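Local coordinates for CdiA toxin (Cupriavidus taiwanensis, PDB 5T87), which is the C-terminal, probably catalytic toxin domain of a contact-dependent growth inhibition protein, which probably acts in the target-cell cytoplasm and is bound by the CdiI immunity protein, at residues 19-27 with 36-45. Residues are numbered along the deposited sequence; the frame is centred on the assembly and turned at random.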
loop_
_atom_site.group_PDB
_atom_site.type_symbol
_atom_site.label_atom_id
_atom_site.label_comp_id
_atom_site.label_asym_id
_atom_site.label_seq_id
_atom_site.Cartn_x
_atom_site.Cartn_y
_atom_site.Cartn_z
ATOM N N GLU E 19 -9.675 6.498 11.326
ATOM C CA GLU E 19 -10.984 6.200 10.705
ATOM C C GLU E 19 -11.144 6.754 9.276
ATOM O O GLU E 19 -12.013 6.297 8.537
ATOM C CB GLU E 19 -12.153 6.644 11.601
ATOM C CG GLU E 19 -12.350 8.152 11.737
ATOM C CD GLU E 19 -13.368 8.508 12.813
ATOM O OE1 GLU E 19 -14.521 8.025 12.738
ATOM O OE2 GLU E 19 -13.016 9.277 13.736
ATOM N N THR E 20 -10.303 7.716 8.888
ATOM C CA THR E 20 -10.274 8.238 7.510
ATOM C C THR E 20 -9.567 7.318 6.499
ATOM O O THR E 20 -9.627 7.576 5.291
ATOM C CB THR E 20 -9.565 9.608 7.449
ATOM O OG1 THR E 20 -8.235 9.484 7.962
ATOM C CG2 THR E 20 -10.320 10.647 8.262
ATOM N N SER E 21 -8.882 6.276 6.981
ATOM C CA SER E 21 -8.151 5.355 6.115
ATOM C C SER E 21 -8.294 3.912 6.559
ATOM O O SER E 21 -8.150 3.627 7.739
ATOM C CB SER E 21 -6.658 5.693 6.117
ATOM O OG SER E 21 -5.894 4.637 5.553
ATOM N N PRO E 22 -8.478 2.985 5.600
ATOM C CA PRO E 22 -8.501 1.562 5.943
ATOM C C PRO E 22 -7.150 0.976 6.377
ATOM O O PRO E 22 -7.104 -0.171 6.784
ATOM C CB PRO E 22 -8.952 0.906 4.636
ATOM C CG PRO E 22 -8.430 1.811 3.570
ATOM C CD PRO E 22 -8.500 3.196 4.138
ATOM N N ARG E 23 -6.062 1.740 6.270
ATOM C CA ARG E 23 -4.753 1.275 6.724
ATOM C C ARG E 23 -4.780 0.841 8.187
ATOM O O ARG E 23 -5.201 1.611 9.055
ATOM C CB ARG E 23 -3.703 2.363 6.537
ATOM C CG ARG E 23 -2.292 1.944 6.921
ATOM C CD ARG E 23 -1.242 2.849 6.289
ATOM N NE ARG E 23 -0.678 2.287 5.064
ATOM C CZ ARG E 23 0.397 2.760 4.425
ATOM N NH1 ARG E 23 1.040 3.835 4.880
ATOM N NH2 ARG E 23 0.826 2.152 3.321
ATOM N N ARG E 24 -4.335 -0.396 8.423
ATOM C CA ARG E 24 -4.262 -0.991 9.744
ATOM C C ARG E 24 -2.820 -1.300 10.110
ATOM O O ARG E 24 -1.924 -1.273 9.253
ATOM C CB ARG E 24 -5.050 -2.303 9.794
ATOM C CG ARG E 24 -6.443 -2.247 9.199
ATOM C CD ARG E 24 -7.189 -3.549 9.445
ATOM N NE ARG E 24 -7.600 -3.713 10.844
ATOM C CZ ARG E 24 -8.656 -3.127 11.423
ATOM N NH1 ARG E 24 -8.917 -3.364 12.704
ATOM N NH2 ARG E 24 -9.448 -2.302 10.745
ATOM N N VAL E 25 -2.624 -1.627 11.390
ATOM C CA VAL E 25 -1.308 -2.001 11.944
ATOM C C VAL E 25 -1.448 -3.050 13.056
ATOM O O VAL E 25 -2.425 -3.031 13.812
ATOM C CB VAL E 25 -0.529 -0.757 12.461
ATOM C CG1 VAL E 25 -1.288 -0.021 13.562
ATOM C CG2 VAL E 25 0.866 -1.143 12.932
ATOM N N SER E 26 -0.475 -3.960 13.142
ATOM C CA SER E 26 -0.433 -4.995 14.190
ATOM C C SER E 26 1.013 -5.343 14.580
ATOM O O SER E 26 1.969 -4.779 14.030
ATOM C CB SER E 26 -1.154 -6.251 13.699
ATOM O OG SER E 26 -1.591 -7.061 14.776
ATOM N N VAL E 27 1.163 -6.270 15.528
ATOM C CA VAL E 27 2.475 -6.835 15.882
ATOM C C VAL E 27 2.348 -8.356 16.022
ATOM O O VAL E 27 1.394 -8.843 16.624
ATOM C CB VAL E 27 3.069 -6.177 17.159
ATOM C CG1 VAL E 27 2.151 -6.342 18.365
ATOM C CG2 VAL E 27 4.461 -6.719 17.460
ATOM N N VAL E 36 2.239 -3.625 8.592
ATOM C CA VAL E 36 1.293 -2.660 8.018
ATOM C C VAL E 36 0.432 -3.361 6.965
ATOM O O VAL E 36 0.960 -4.038 6.067
ATOM C CB VAL E 36 2.025 -1.486 7.344
ATOM C CG1 VAL E 36 1.034 -0.529 6.674
ATOM C CG2 VAL E 36 2.908 -0.740 8.338
ATOM N N PHE E 37 -0.886 -3.168 7.076
ATOM C CA PHE E 37 -1.870 -3.788 6.194
ATOM C C PHE E 37 -2.663 -2.745 5.448
ATOM O O PHE E 37 -3.103 -1.772 6.047
ATOM C CB PHE E 37 -2.865 -4.590 7.019
ATOM C CG PHE E 37 -2.276 -5.797 7.670
ATOM C CD1 PHE E 37 -1.991 -6.933 6.915
ATOM C CD2 PHE E 37 -2.026 -5.818 9.041
ATOM C CE1 PHE E 37 -1.446 -8.064 7.508
ATOM C CE2 PHE E 37 -1.492 -6.952 9.643
ATOM C CZ PHE E 37 -1.202 -8.076 8.871
ATOM N N ASP E 38 -2.893 -2.984 4.163
ATOM C CA ASP E 38 -3.675 -2.076 3.324
ATOM C C ASP E 38 -4.745 -2.844 2.583
ATOM O O ASP E 38 -4.566 -4.018 2.265
ATOM C CB ASP E 38 -2.771 -1.394 2.304
ATOM C CG ASP E 38 -1.668 -0.600 2.952
ATOM O OD1 ASP E 38 -1.973 0.499 3.465
ATOM O OD2 ASP E 38 -0.509 -1.090 2.970
ATOM N N ARG E 39 -5.843 -2.170 2.279
ATOM C CA ARG E 39 -6.933 -2.808 1.580
ATOM C C ARG E 39 -6.556 -3.116 0.139
ATOM O O ARG E 39 -5.961 -2.288 -0.538
ATOM C CB ARG E 39 -8.188 -1.943 1.574
ATOM C CG ARG E 39 -9.425 -2.774 1.258
ATOM C CD ARG E 39 -10.545 -1.932 0.721
ATOM N NE ARG E 39 -11.204 -1.208 1.799
ATOM C CZ ARG E 39 -11.732 0.016 1.700
ATOM N NH1 ARG E 39 -11.683 0.711 0.556
ATOM N NH2 ARG E 39 -12.312 0.555 2.765
ATOM N N THR E 40 -6.921 -4.307 -0.315
ATOM C CA THR E 40 -6.802 -4.669 -1.699
ATOM C C THR E 40 -8.136 -4.324 -2.355
ATOM O O THR E 40 -8.218 -3.416 -3.177
ATOM C CB THR E 40 -6.436 -6.163 -1.816
ATOM O OG1 THR E 40 -5.168 -6.393 -1.176
ATOM C CG2 THR E 40 -6.396 -6.634 -3.265
ATOM N N LEU E 41 -9.173 -5.042 -1.955
ATOM C CA LEU E 41 -10.542 -4.904 -2.456
ATOM C C LEU E 41 -11.426 -5.579 -1.396
ATOM O O LEU E 41 -11.018 -6.581 -0.813
ATOM C CB LEU E 41 -10.716 -5.621 -3.803
ATOM C CG LEU E 41 -10.181 -4.989 -5.097
ATOM C CD1 LEU E 41 -10.424 -5.851 -6.337
ATOM C CD2 LEU E 41 -10.778 -3.598 -5.291
ATOM N N GLY E 42 -12.611 -5.020 -1.141
ATOM C CA GLY E 42 -13.552 -5.551 -0.152
ATOM C C GLY E 42 -12.932 -5.669 1.228
ATOM O O GLY E 42 -12.387 -4.697 1.738
ATOM N N ASP E 43 -13.008 -6.873 1.815
ATOM C CA ASP E 43 -12.367 -7.169 3.096
ATOM C C ASP E 43 -10.973 -7.787 2.937
ATOM O O ASP E 43 -10.359 -8.137 3.927
ATOM C CB ASP E 43 -13.276 -8.045 3.994
ATOM C CG ASP E 43 -13.581 -9.452 3.403
ATOM O OD1 ASP E 43 -12.867 -9.910 2.490
ATOM O OD2 ASP E 43 -14.559 -10.107 3.870
ATOM N N VAL E 44 -10.479 -7.926 1.707
ATOM C CA VAL E 44 -9.142 -8.501 1.448
ATOM C C VAL E 44 -8.036 -7.458 1.664
ATOM O O VAL E 44 -8.185 -6.308 1.252
ATOM C CB VAL E 44 -9.012 -9.046 0.011
ATOM C CG1 VAL E 44 -7.615 -9.620 -0.244
ATOM C CG2 VAL E 44 -10.098 -10.081 -0.259
ATOM N N TYR E 45 -6.944 -7.880 2.303
ATOM C CA TYR E 45 -5.825 -7.009 2.656
ATOM C C TYR E 45 -4.479 -7.650 2.276
ATOM O O TYR E 45 -4.355 -8.888 2.310
ATOM C CB TYR E 45 -5.840 -6.716 4.161
ATOM C CG TYR E 45 -6.932 -5.758 4.614
ATOM C CD1 TYR E 45 -8.251 -6.181 4.759
ATOM C CD2 TYR E 45 -6.640 -4.430 4.928
ATOM C CE1 TYR E 45 -9.251 -5.305 5.179
ATOM C CE2 TYR E 45 -7.625 -3.548 5.348
ATOM C CZ TYR E 45 -8.922 -3.984 5.475
ATOM O OH TYR E 45 -9.861 -3.085 5.900
#
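Strands 21-27 and 34-41, adjacent in the toxin's antiparallel sheet, form a β-hairpin in which R24 and F37 are a hydrogen-bonded pair: R24 N donates to F37 O (3.0 Å) and F37 N to R24 O (3.1 Å). On the face bearing V36, the side chain of R23 runs alongside D38. With CG anti to the backbone N (chi1 -177°) and a bend at chi3, R23 brings NE to D38 OD1 at 2.7 Å. This salt bridge uses the syn lone pair of OD1 and lies near the guanidinium plane, although the carboxylate is turned 51° from that plane; NH2 adds a weak bond to the same oxygen. V36 CG1 packs over one guanidinium face, 3.7 Å from R23 NE. The opposite sheet face carries R24 and F37, where S26 CB meets the phenyl edge at CE2 (4.1 Å) and V10 and L11 of helix 7-12 pack against F37. Towards the hairpin's open end, P22 CB lies over the R39 guanidinium, 3.9 Å from NH2, while P22 O lies at the Y45 ring edge, near CE2 (3.7 Å). R23 NH1 forms a salt bridge with D108 of the CdiI immunity protein, so D38 probably helps orient an arginine shared between toxin and inhibitor.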